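Local coordinates for protein glutamate racemase (Escherichia coli, PDB 2JFN) that belongs to the aspartate/glutamate/hydantoin racemase family of alpha/beta enzymes and carries a bound glutamic acid in its pocket, at residues 49-55 with 252-258. Numbering follows the deposited sequence.
Sequences YIYAFDN and NIAFCMA
N55 reaches across to the loop just past the end of strand 253-256 and binds its backbone with both ends of its amide. N55 OD1 accepts from M257 N at 2.8 Å (N-H...O 144°) and, weakly, from A258 N, while N55 ND2 donates to A258 O at 2.8 Å. Asparagine suits this place because one short side chain offers both acceptor and donor. At the other end N252 OD1 accepts from Y49 N at 2.9 Å, the donor lying above the carbonyl plane. Between these asparagines, 49-53 and 253-256 run parallel, Y51 bonding through N to I253 O and through O to F255 N. CG of F53 sits between its backbone N and carbonyl carbon (chi1 60°), a turn that brings the ring back over the partner strand. C256 CA lies over one face, 4.2 Å from the F53 ring centroid, a CH-pi contact; C256 CB touches F53 CZ at 3.5 Å, cysteine being small enough to sit against a ring. On the buried apolar face of I50, A52 and F255, branched I50 CG2 meets flat F255 CD1 obliquely at 3.5 Å. Flexible M257, bent at chi2 and chi3, brings CE to 4.0 Å from A52 CB, beside F53 O. Strand 49-53 also pairs with 21-28, and 253-256 with 277-280, the parallel part of a mixed sheet, as in the alpha/beta fold of the Asp/Glu racemase family.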
loop_
_atom_site.group_PDB
_atom_site.type_symbol
_atom_site.label_atom_id
_atom_site.label_comp_id
_atom_site.label_asym_id
_atom_site.label_seq_id
_atom_site.Cartn_x
_atom_site.Cartn_y
_atom_site.Cartn_z
ATOM N N TYR A 49 10.821 -4.504 -12.301
ATOM C CA TYR A 49 10.104 -4.509 -11.038
ATOM C C TYR A 49 10.248 -5.782 -10.217
ATOM O O TYR A 49 10.278 -6.897 -10.747
ATOM C CB TYR A 49 8.610 -4.252 -11.268
ATOM C CG TYR A 49 8.267 -2.851 -11.728
ATOM C CD1 TYR A 49 8.028 -2.573 -13.073
ATOM C CD2 TYR A 49 8.154 -1.807 -10.807
ATOM C CE1 TYR A 49 7.674 -1.281 -13.499
ATOM C CE2 TYR A 49 7.807 -0.517 -11.216
ATOM C CZ TYR A 49 7.566 -0.262 -12.564
ATOM O OH TYR A 49 7.203 1.011 -12.957
ATOM N N ILE A 50 10.345 -5.588 -8.912
ATOM C CA ILE A 50 10.415 -6.688 -7.972
ATOM C C ILE A 50 9.292 -6.409 -6.988
ATOM O O ILE A 50 9.242 -5.328 -6.393
ATOM C CB ILE A 50 11.733 -6.701 -7.178
ATOM C CG1 ILE A 50 12.921 -6.910 -8.121
ATOM C CG2 ILE A 50 11.687 -7.807 -6.121
ATOM C CD1 ILE A 50 14.262 -6.615 -7.462
ATOM N N TYR A 51 8.375 -7.356 -6.843
ATOM C CA TYR A 51 7.292 -7.198 -5.887
ATOM C C TYR A 51 7.567 -8.186 -4.768
ATOM O O TYR A 51 7.784 -9.373 -5.019
ATOM C CB TYR A 51 5.928 -7.506 -6.514
ATOM C CG TYR A 51 4.774 -7.172 -5.582
ATOM C CD1 TYR A 51 4.128 -8.161 -4.838
ATOM C CD2 TYR A 51 4.379 -5.847 -5.392
ATOM C CE1 TYR A 51 3.119 -7.831 -3.918
ATOM C CE2 TYR A 51 3.373 -5.508 -4.483
ATOM C CZ TYR A 51 2.750 -6.498 -3.747
ATOM O OH TYR A 51 1.783 -6.134 -2.826
ATOM N N ALA A 52 7.575 -7.699 -3.535
ATOM C CA ALA A 52 7.819 -8.574 -2.396
ATOM C C ALA A 52 6.718 -8.396 -1.365
ATOM O O ALA A 52 6.367 -7.269 -1.004
ATOM C CB ALA A 52 9.175 -8.259 -1.771
ATOM N N PHE A 53 6.158 -9.508 -0.906
ATOM C CA PHE A 53 5.119 -9.439 0.104
ATOM C C PHE A 53 5.425 -10.399 1.255
ATOM O O PHE A 53 5.865 -11.535 1.047
ATOM C CB PHE A 53 3.728 -9.697 -0.520
ATOM C CG PHE A 53 3.575 -11.042 -1.189
ATOM C CD1 PHE A 53 2.836 -12.052 -0.578
ATOM C CD2 PHE A 53 4.130 -11.280 -2.444
ATOM C CE1 PHE A 53 2.646 -13.282 -1.208
ATOM C CE2 PHE A 53 3.951 -12.510 -3.089
ATOM C CZ PHE A 53 3.205 -13.513 -2.467
ATOM N N ASP A 54 5.212 -9.916 2.474
ATOM C CA ASP A 54 5.482 -10.699 3.677
ATOM C C ASP A 54 4.296 -11.562 4.101
ATOM O O ASP A 54 3.616 -11.258 5.080
ATOM C CB ASP A 54 5.869 -9.760 4.823
ATOM C CG ASP A 54 6.466 -10.502 6.008
ATOM O OD1 ASP A 54 6.519 -11.754 5.970
ATOM O OD2 ASP A 54 6.880 -9.830 6.975
ATOM N N ASN A 55 4.060 -12.655 3.379
ATOM C CA ASN A 55 2.947 -13.529 3.707
ATOM C C ASN A 55 3.175 -14.255 5.030
ATOM O O ASN A 55 2.240 -14.804 5.600
ATOM C CB ASN A 55 2.695 -14.533 2.569
ATOM C CG ASN A 55 3.874 -15.456 2.320
ATOM O OD1 ASN A 55 5.010 -15.010 2.134
ATOM N ND2 ASN A 55 3.605 -16.759 2.301
ATOM N N ASN A 252 10.372 -9.108 -14.710
ATOM C CA ASN A 252 9.819 -8.754 -13.409
ATOM C C ASN A 252 9.626 -10.011 -12.577
ATOM O O ASN A 252 9.271 -11.061 -13.103
ATOM C CB ASN A 252 8.472 -8.045 -13.559
ATOM C CG ASN A 252 8.569 -6.781 -14.378
ATOM O OD1 ASN A 252 9.596 -6.100 -14.374
ATOM N ND2 ASN A 252 7.491 -6.447 -15.074
ATOM N N ILE A 253 9.848 -9.902 -11.276
ATOM C CA ILE A 253 9.695 -11.061 -10.407
ATOM C C ILE A 253 8.997 -10.719 -9.088
ATOM O O ILE A 253 9.109 -9.599 -8.579
ATOM C CB ILE A 253 11.080 -11.692 -10.119
ATOM C CG1 ILE A 253 10.927 -12.973 -9.301
ATOM C CG2 ILE A 253 11.956 -10.699 -9.380
ATOM C CD1 ILE A 253 12.250 -13.651 -9.014
ATOM N N ALA A 254 8.254 -11.687 -8.556
ATOM C CA ALA A 254 7.558 -11.512 -7.290
ATOM C C ALA A 254 8.202 -12.436 -6.262
ATOM O O ALA A 254 8.538 -13.585 -6.572
ATOM C CB ALA A 254 6.072 -11.847 -7.444
ATOM N N PHE A 255 8.389 -11.923 -5.051
ATOM C CA PHE A 255 8.975 -12.691 -3.954
ATOM C C PHE A 255 7.995 -12.842 -2.791
ATOM O O PHE A 255 7.363 -11.870 -2.368
ATOM C CB PHE A 255 10.215 -11.997 -3.382
ATOM C CG PHE A 255 11.446 -12.107 -4.235
ATOM C CD1 PHE A 255 12.147 -10.961 -4.598
ATOM C CD2 PHE A 255 11.928 -13.348 -4.639
ATOM C CE1 PHE A 255 13.314 -11.042 -5.352
ATOM C CE2 PHE A 255 13.099 -13.447 -5.395
ATOM C CZ PHE A 255 13.794 -12.289 -5.755
ATOM N N CYS A 256 7.863 -14.054 -2.270
ATOM C CA CYS A 256 7.029 -14.260 -1.091
ATOM C C CYS A 256 8.047 -14.684 -0.028
ATOM O O CYS A 256 9.189 -15.015 -0.366
ATOM C CB CYS A 256 5.975 -15.351 -1.322
ATOM S SG CYS A 256 6.624 -16.974 -1.756
ATOM N N MET A 257 7.670 -14.665 1.246
ATOM C CA MET A 257 8.625 -15.058 2.282
ATOM C C MET A 257 8.504 -16.542 2.628
ATOM O O MET A 257 9.364 -17.105 3.303
ATOM C CB MET A 257 8.446 -14.197 3.539
ATOM C CG MET A 257 8.597 -12.693 3.288
ATOM S SD MET A 257 10.057 -12.222 2.295
ATOM C CE MET A 257 9.293 -11.152 1.054
ATOM N N ALA A 258 7.440 -17.168 2.143
ATOM C CA ALA A 258 7.206 -18.589 2.369
ATOM C C ALA A 258 6.337 -19.099 1.233
ATOM O O ALA A 258 5.304 -18.508 0.921
ATOM C CB ALA A 258 6.505 -18.812 3.708
#